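Local coordinates for protein cysteine protease-like VirA (Shigella flexneri, PDB 3EB8) that is a secreted virulence effector of the EspG/VirA family that promotes entry into epithelial cells and bacterial spreading, though its reported alpha-tubulin protease activity is disputed, at residues T68-S72 and K73-N77. Sequence-based numbering, arbitrary orientation.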
ATOM      1  N   THR A  68     -26.919  -2.829  14.539  1.00 73.46           N
ATOM      2  CA  THR A  68     -26.829  -4.273  14.569  1.00 74.82           C
ATOM      3  C   THR A  68     -25.451  -4.667  15.048  1.00 73.20           C
ATOM      4  O   THR A  68     -24.447  -4.079  14.639  1.00 76.04           O
ATOM      5  CB  THR A  68     -27.068  -4.878  13.177  1.00 81.15           C
ATOM      6  OG1 THR A  68     -28.447  -4.711  12.817  1.00 88.12           O
ATOM      7  CG2 THR A  68     -26.710  -6.369  13.180  1.00 78.23           C
ATOM      8  N   GLN A  69     -25.401  -5.658  15.921  1.00 74.70           N
ATOM      9  CA  GLN A  69     -24.132  -6.143  16.418  1.00 74.11           C
ATOM     10  C   GLN A  69     -23.771  -7.387  15.619  1.00 78.48           C
ATOM     11  O   GLN A  69     -24.572  -8.316  15.520  1.00 87.76           O
ATOM     12  CB  GLN A  69     -24.244  -6.454  17.913  1.00 76.30           C
ATOM     13  CG  GLN A  69     -22.924  -6.516  18.654  1.00 84.55           C
ATOM     14  CD  GLN A  69     -23.102  -6.916  20.103  1.00 96.20           C
ATOM     15  OE1 GLN A  69     -22.415  -6.411  20.994  1.00 98.76           O
ATOM     16  NE2 GLN A  69     -24.041  -7.823  20.348  1.00 96.58           N
ATOM     17  N   LEU A  70     -22.580  -7.399  15.029  1.00 71.59           N
ATOM     18  CA  LEU A  70     -22.155  -8.531  14.207  1.00 71.07           C
ATOM     19  C   LEU A  70     -21.480  -9.612  15.040  1.00 72.84           C
ATOM     20  O   LEU A  70     -20.706  -9.305  15.952  1.00 76.70           O
ATOM     21  CB  LEU A  70     -21.169  -8.076  13.127  1.00 68.59           C
ATOM     22  CG  LEU A  70     -21.453  -6.833  12.289  1.00 67.31           C
ATOM     23  CD1 LEU A  70     -20.357  -6.673  11.259  1.00 65.21           C
ATOM     24  CD2 LEU A  70     -22.802  -6.899  11.600  1.00 68.20           C
ATOM     25  N   SER A  71     -21.755 -10.875  14.715  1.00 76.75           N
ATOM     26  CA  SER A  71     -20.983 -11.986  15.281  1.00 76.96           C
ATOM     27  C   SER A  71     -19.585 -11.938  14.683  1.00 71.64           C
ATOM     28  O   SER A  71     -19.360 -11.237  13.692  1.00 69.74           O
ATOM     29  CB  SER A  71     -21.620 -13.324  14.925  1.00 79.91           C
ATOM     30  OG  SER A  71     -21.524 -13.549  13.526  1.00 86.54           O
ATOM     31  N   SER A  72     -18.651 -12.690  15.258  1.00 71.95           N
ATOM     32  CA  SER A  72     -17.272 -12.648  14.771  1.00 84.42           C
ATOM     33  C   SER A  72     -17.218 -13.049  13.295  1.00 81.88           C
ATOM     34  O   SER A  72     -16.380 -12.552  12.534  1.00 79.77           O
ATOM     35  CB  SER A  72     -16.356 -13.551  15.599  1.00 91.79           C
ATOM     36  OG  SER A  72     -16.025 -14.723  14.878  1.00103.10           O
ATOM     37  N   LYS A  73     -18.124 -13.937  12.891  1.00 71.79           N
ATOM     38  CA  LYS A  73     -18.165 -14.397  11.508  1.00 76.03           C
ATOM     39  C   LYS A  73     -18.623 -13.286  10.570  1.00 74.67           C
ATOM     40  O   LYS A  73     -17.977 -12.992   9.557  1.00 73.10           O
ATOM     41  CB  LYS A  73     -19.096 -15.602  11.377  1.00 81.02           C
ATOM     42  CG  LYS A  73     -19.403 -16.011   9.948  1.00 87.72           C
ATOM     43  CD  LYS A  73     -20.175 -17.332   9.917  1.00101.68           C
ATOM     44  CE  LYS A  73     -20.616 -17.695   8.501  1.00102.88           C
ATOM     45  NZ  LYS A  73     -21.457 -18.928   8.461  1.00104.11           N
ATOM     46  N   GLU A  74     -19.748 -12.669  10.910  1.00 72.70           N
ATOM     47  CA  GLU A  74     -20.320 -11.627  10.063  1.00 68.13           C
ATOM     48  C   GLU A  74     -19.365 -10.445   9.940  1.00 65.93           C
ATOM     49  O   GLU A  74     -19.358  -9.724   8.947  1.00 64.66           O
ATOM     50  CB  GLU A  74     -21.664 -11.186  10.644  1.00 76.88           C
ATOM     51  CG  GLU A  74     -22.498 -12.363  11.149  1.00 84.34           C
ATOM     52  CD  GLU A  74     -23.769 -11.938  11.856  1.00 90.06           C
ATOM     53  OE1 GLU A  74     -24.745 -12.724  11.825  1.00 96.43           O
ATOM     54  OE2 GLU A  74     -23.798 -10.824  12.432  1.00 73.30           O
ATOM     55  N   TYR A  75     -18.553 -10.254  10.965  1.00 65.68           N
ATOM     56  CA  TYR A  75     -17.634  -9.137  11.014  1.00 63.95           C
ATOM     57  C   TYR A  75     -16.424  -9.417  10.137  1.00 65.98           C
ATOM     58  O   TYR A  75     -15.866  -8.512   9.514  1.00 65.77           O
ATOM     59  CB  TYR A  75     -17.199  -8.882  12.462  1.00 65.93           C
ATOM     60  CG  TYR A  75     -16.064  -7.888  12.612  1.00 66.10           C
ATOM     61  CD1 TYR A  75     -16.077  -6.676  11.939  1.00 61.81           C
ATOM     62  CD2 TYR A  75     -14.984  -8.159  13.446  1.00 63.01           C
ATOM     63  CE1 TYR A  75     -15.046  -5.775  12.079  1.00 60.69           C
ATOM     64  CE2 TYR A  75     -13.952  -7.254  13.601  1.00 61.83           C
ATOM     65  CZ  TYR A  75     -13.989  -6.073  12.912  1.00 60.72           C
ATOM     66  OH  TYR A  75     -12.960  -5.184  13.061  1.00 59.80           O
ATOM     67  N   ASN A  76     -16.003 -10.674  10.093  1.00 62.89           N
ATOM     68  CA  ASN A  76     -14.862 -11.037   9.263  1.00 61.58           C
ATOM     69  C   ASN A  76     -15.285 -11.034   7.804  1.00 61.12           C
ATOM     70  O   ASN A  76     -14.505 -10.696   6.913  1.00 65.29           O
ATOM     71  CB  ASN A  76     -14.270 -12.387   9.693  1.00 62.47           C
ATOM     72  CG  ASN A  76     -13.422 -12.273  10.947  1.00 80.43           C
ATOM     73  OD1 ASN A  76     -12.398 -11.581  10.966  1.00 81.14           O
ATOM     74  ND2 ASN A  76     -13.846 -12.951  12.008  1.00 90.53           N
ATOM     75  N   ASN A  77     -16.540 -11.381   7.575  1.00 62.46           N
ATOM     76  CA  ASN A  77     -17.121 -11.252   6.253  1.00 62.29           C
ATOM     77  C   ASN A  77     -17.098  -9.776   5.825  1.00 60.88           C
ATOM     78  O   ASN A  77     -16.724  -9.430   4.697  1.00 59.88           O
ATOM     79  CB  ASN A  77     -18.554 -11.782   6.284  1.00 67.53           C
ATOM     80  CG  ASN A  77     -19.125 -12.000   4.904  1.00 89.01           C
ATOM     81  OD1 ASN A  77     -19.850 -11.150   4.375  1.00 85.49           O
ATOM     82  ND2 ASN A  77     -18.798 -13.142   4.305  1.00 99.20           N
TER
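Glu-74 turns its side chain back along the chain to take the backbone N-H of Ser-71. The bond runs from Ser-71 N to Glu-74 OE2, at 3.1 Å and 159°. The N-H comes down steeply on the oxygen, 58° off the plane of the carboxylate. The first torsion of Glu-74 (chi1 -41°) swings CG to the N-terminal side of the residue, away from its carbonyl, and the extended chain beyond it carries the carboxylate back to Ser-71. In return, Glu-74 N donates to Ser-71 OG at 3.3 Å, although the position of that hydroxyl is less certain. The two bonds form a capping box with Ser-71 as N-cap, at the point where the edge strand 66-69 of the antiparallel sheet gives way to helix 72-81. The negative carboxylate at this helix start would be expected to suit the partial positive charge there. The first turn is closed by backbone bonds: Tyr-75 N to Ser-71 O at 3.0 Å and Asn-76 N to Ser-72 O at 3.1 Å. The Leu-70 side chain packs against this turn. Leu-70 CD1 lies 3.7 Å from Tyr-75 CA. The first torsion of Tyr-75 turns its ring off the turn, so Leu-70 meets mainly the backbone and CB end of that residue. Leu-70 and Tyr-75 both rest on Cys-55 of strand 54-61, and Tyr-75 also touches Leu-89.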